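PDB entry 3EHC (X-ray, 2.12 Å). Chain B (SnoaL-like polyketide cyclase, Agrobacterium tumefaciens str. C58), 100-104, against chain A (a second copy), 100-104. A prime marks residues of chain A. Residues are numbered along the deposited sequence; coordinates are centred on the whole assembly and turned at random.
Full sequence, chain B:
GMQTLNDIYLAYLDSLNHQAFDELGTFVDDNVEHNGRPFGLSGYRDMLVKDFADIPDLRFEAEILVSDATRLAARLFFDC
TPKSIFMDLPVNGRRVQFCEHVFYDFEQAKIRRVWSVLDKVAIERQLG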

ATOM      1  N   GLU B 100       0.048   1.930  -6.578  1.00 35.64           N
ATOM      2  CA  GLU B 100      -0.870   2.263  -5.499  1.00 39.53           C
ATOM      3  C   GLU B 100      -1.161   0.953  -4.750  1.00 36.97           C
ATOM      4  O   GLU B 100      -1.429  -0.077  -5.378  1.00 35.50           O
ATOM      5  CB  GLU B 100      -2.170   2.820  -6.053  1.00 38.57           C
ATOM      6  CG  GLU B 100      -3.149   3.322  -4.984  1.00 43.59           C
ATOM      7  CD  GLU B 100      -4.547   3.625  -5.543  1.00 47.41           C
ATOM      8  OE1 GLU B 100      -4.712   3.689  -6.779  1.00 58.20           O
ATOM      9  OE2 GLU B 100      -5.489   3.808  -4.736  1.00 60.21           O
ATOM     10  N   HIS B 101      -1.077   1.004  -3.421  1.00 36.22           N
ATOM     11  CA  HIS B 101      -1.450  -0.114  -2.555  1.00 33.85           C
ATOM     12  C   HIS B 101      -2.706   0.253  -1.789  1.00 32.80           C
ATOM     13  O   HIS B 101      -2.737   1.203  -1.018  1.00 31.00           O
ATOM     14  CB  HIS B 101      -0.355  -0.433  -1.574  1.00 31.06           C
ATOM     15  CG  HIS B 101       0.848  -1.055  -2.210  1.00 31.72           C
ATOM     16  ND1 HIS B 101       1.877  -1.601  -1.479  1.00 32.92           N
ATOM     17  CD2 HIS B 101       1.185  -1.209  -3.511  1.00 30.08           C
ATOM     18  CE1 HIS B 101       2.790  -2.083  -2.300  1.00 35.34           C
ATOM     19  NE2 HIS B 101       2.391  -1.858  -3.539  1.00 32.75           N
ATOM     20  N   VAL B 102      -3.748  -0.534  -1.986  1.00 32.65           N
ATOM     21  CA  VAL B 102      -5.066  -0.147  -1.517  1.00 33.85           C
ATOM     22  C   VAL B 102      -5.793  -1.338  -0.880  1.00 33.77           C
ATOM     23  O   VAL B 102      -5.736  -2.455  -1.369  1.00 32.85           O
ATOM     24  CB  VAL B 102      -5.870   0.553  -2.681  1.00 34.71           C
ATOM     25  CG1 VAL B 102      -5.844  -0.302  -3.903  1.00 34.85           C
ATOM     26  CG2 VAL B 102      -7.324   0.993  -2.245  1.00 29.01           C
ATOM     27  N   PHE B 103      -6.417  -1.063   0.258  1.00 34.08           N
ATOM     28  CA  PHE B 103      -7.288  -2.001   0.986  1.00 34.28           C
ATOM     29  C   PHE B 103      -8.764  -1.608   0.820  1.00 34.72           C
ATOM     30  O   PHE B 103      -9.110  -0.426   0.893  1.00 33.48           O
ATOM     31  CB  PHE B 103      -6.941  -2.017   2.496  1.00 34.64           C
ATOM     32  CG  PHE B 103      -5.647  -2.673   2.800  1.00 32.76           C
ATOM     33  CD1 PHE B 103      -4.456  -1.959   2.694  1.00 35.20           C
ATOM     34  CD2 PHE B 103      -5.582  -4.024   3.139  1.00 35.34           C
ATOM     35  CE1 PHE B 103      -3.245  -2.578   2.917  1.00 31.52           C
ATOM     36  CE2 PHE B 103      -4.326  -4.634   3.381  1.00 29.20           C
ATOM     37  CZ  PHE B 103      -3.198  -3.914   3.264  1.00 31.79           C
ATOM     38  N   TYR B 104      -9.607  -2.608   0.587  1.00 36.30           N
ATOM     39  CA  TYR B 104     -11.053  -2.425   0.479  1.00 36.77           C
ATOM     40  C   TYR B 104     -11.782  -3.293   1.493  1.00 36.72           C
ATOM     41  O   TYR B 104     -11.469  -4.477   1.652  1.00 34.45           O
ATOM     42  CB  TYR B 104     -11.569  -2.793  -0.909  1.00 36.68           C
ATOM     43  CG  TYR B 104     -10.904  -2.065  -2.066  1.00 38.63           C
ATOM     44  CD1 TYR B 104      -9.734  -2.555  -2.627  1.00 32.42           C
ATOM     45  CD2 TYR B 104     -11.454  -0.892  -2.597  1.00 37.07           C
ATOM     46  CE1 TYR B 104      -9.125  -1.925  -3.693  1.00 37.18           C
ATOM     47  CE2 TYR B 104     -10.834  -0.225  -3.670  1.00 35.83           C
ATOM     48  CZ  TYR B 104      -9.665  -0.762  -4.219  1.00 42.02           C
ATOM     49  OH  TYR B 104      -9.026  -0.150  -5.282  1.00 39.08           O
TER
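Chain A, residues 100-104: EHVFY

How does the chain A segment lie on chain B? Both stretches are extended strands, with phi near -106 to -138° and psi near 120 to 137° throughout, and each belongs to a longer strand that runs on beyond both ends. They do not pair edge to edge as neighbours in a sheet. Their N-to-C directions cross at 91°, almost perpendicular, and the axes come no closer than 7.2 Å. The crossing is centred on one residue used twice: His101 faces His101′, with CA of His101 5.9 Å from CA of His101′ and CB of His101 3.5 Å from CB of His101′. In both histidines the CA-to-CB bond points toward the other strand.

Which donors and acceptors are satisfied across the crossing, and by what? Two hydrogen bonds join the strands, and they are reciprocal. ND1 of His101 donates to the backbone O of His101′ at 2.9 Å, with an N-H...O angle of 158°; ND1 of His101′ donates to O of His101 at 2.8 Å and 166°. Each imidazole therefore carries a proton on ND1, and each histidine gives one bond from its side chain and receives one at its carbonyl. The m rotamers, with chi1 of -71° in His101 and -74° in His101′, are nearly the same. The far ring nitrogens are not left wanting either, since NE2 of both histidines is hydrogen-bonded elsewhere in the structure.

What packs around these buried polar groups? A phenylalanine from the partner strand covers one face of each imidazole. CE1 of Phe103 lies 3.7 Å from CG of His101′, and CD1 of Phe103′ lies 3.7 Å from ND1 of His101. Both pairs are edge-to-face, the phenyl edge directed at the imidazole face, with centroids 4.9 Å apart and planes at 86° and 85°. Because each accepting carbonyl O lies at the imidazole edge, near the ring plane, the face remains free for the phenyl group. The CA-to-CB bonds of Phe103 and Phe103′ point sideways, but the ends of their side chains come nearer to the opposing strand.

Why does the contact stay so small? Perpendicular strands diverge quickly from their crossing point, and the two stretches together bury 327 Å², mostly on the histidines and phenylalanines. Val102 and Val102′ direct their CA-to-CB bonds away from the partner. Glu100 and Tyr104 are out of reach in both chains; their OE2 and OH atoms find hydrogen bonds elsewhere in the structure.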

ATOM      1  N   GLU A 100       2.116   2.334   6.321  1.00 35.52           N
ATOM      2  CA  GLU A 100       2.780   1.589   5.276  1.00 39.53           C
ATOM      3  C   GLU A 100       1.787   0.523   4.789  1.00 36.83           C
ATOM      4  O   GLU A 100       1.113  -0.123   5.606  1.00 36.16           O
ATOM      5  CB  GLU A 100       4.016   0.901   5.857  1.00 39.57           C
ATOM      6  CG  GLU A 100       4.703  -0.067   4.901  1.00 46.85           C
ATOM      7  CD  GLU A 100       5.900  -0.819   5.522  1.00 50.72           C
ATOM      8  OE1 GLU A 100       6.283  -0.529   6.689  1.00 60.46           O
ATOM      9  OE2 GLU A 100       6.468  -1.705   4.816  1.00 61.38           O
ATOM     10  N   HIS A 101       1.669   0.368   3.477  1.00 35.45           N
ATOM     11  CA  HIS A 101       0.859  -0.709   2.888  1.00 34.09           C
ATOM     12  C   HIS A 101       1.853  -1.652   2.189  1.00 33.14           C
ATOM     13  O   HIS A 101       2.598  -1.217   1.321  1.00 30.91           O
ATOM     14  CB  HIS A 101      -0.170  -0.139   1.886  1.00 32.36           C
ATOM     15  CG  HIS A 101      -1.340   0.567   2.519  1.00 32.20           C
ATOM     16  ND1 HIS A 101      -2.417   1.025   1.787  1.00 33.18           N
ATOM     17  CD2 HIS A 101      -1.599   0.898   3.807  1.00 33.57           C
ATOM     18  CE1 HIS A 101      -3.280   1.613   2.596  1.00 35.82           C
ATOM     19  NE2 HIS A 101      -2.823   1.528   3.831  1.00 31.66           N
ATOM     20  N   VAL A 102       1.893  -2.920   2.620  1.00 33.12           N
ATOM     21  CA  VAL A 102       2.955  -3.849   2.199  1.00 33.59           C
ATOM     22  C   VAL A 102       2.362  -5.230   1.830  1.00 33.58           C
ATOM     23  O   VAL A 102       1.457  -5.706   2.481  1.00 32.37           O
ATOM     24  CB  VAL A 102       4.093  -3.934   3.273  1.00 34.53           C
ATOM     25  CG1 VAL A 102       3.540  -4.211   4.600  1.00 36.18           C
ATOM     26  CG2 VAL A 102       5.251  -4.996   2.866  1.00 28.98           C
ATOM     27  N   PHE A 103       2.850  -5.800   0.726  1.00 34.25           N
ATOM     28  CA  PHE A 103       2.497  -7.134   0.246  1.00 33.63           C
ATOM     29  C   PHE A 103       3.698  -8.058   0.439  1.00 34.85           C
ATOM     30  O   PHE A 103       4.836  -7.690   0.160  1.00 34.19           O
ATOM     31  CB  PHE A 103       2.109  -7.093  -1.240  1.00 31.09           C
ATOM     32  CG  PHE A 103       0.791  -6.436  -1.513  1.00 30.29           C
ATOM     33  CD1 PHE A 103       0.680  -5.049  -1.528  1.00 33.91           C
ATOM     34  CD2 PHE A 103      -0.357  -7.203  -1.749  1.00 32.60           C
ATOM     35  CE1 PHE A 103      -0.555  -4.417  -1.765  1.00 32.14           C
ATOM     36  CE2 PHE A 103      -1.590  -6.579  -1.985  1.00 32.77           C
ATOM     37  CZ  PHE A 103      -1.677  -5.176  -1.984  1.00 32.19           C
ATOM     38  N   TYR A 104       3.432  -9.266   0.925  1.00 36.84           N
ATOM     39  CA  TYR A 104       4.471 -10.280   1.123  1.00 37.38           C
ATOM     40  C   TYR A 104       4.131 -11.517   0.309  1.00 36.28           C
ATOM     41  O   TYR A 104       3.000 -11.965   0.319  1.00 34.55           O
ATOM     42  CB  TYR A 104       4.560 -10.663   2.621  1.00 36.93           C
ATOM     43  CG  TYR A 104       4.868  -9.519   3.549  1.00 37.74           C
ATOM     44  CD1 TYR A 104       3.856  -8.743   4.051  1.00 35.37           C
ATOM     45  CD2 TYR A 104       6.181  -9.223   3.921  1.00 34.65           C
ATOM     46  CE1 TYR A 104       4.123  -7.696   4.879  1.00 39.28           C
ATOM     47  CE2 TYR A 104       6.462  -8.176   4.765  1.00 35.80           C
ATOM     48  CZ  TYR A 104       5.417  -7.409   5.240  1.00 43.02           C
ATOM     49  OH  TYR A 104       5.617  -6.359   6.100  1.00 43.19           O
TER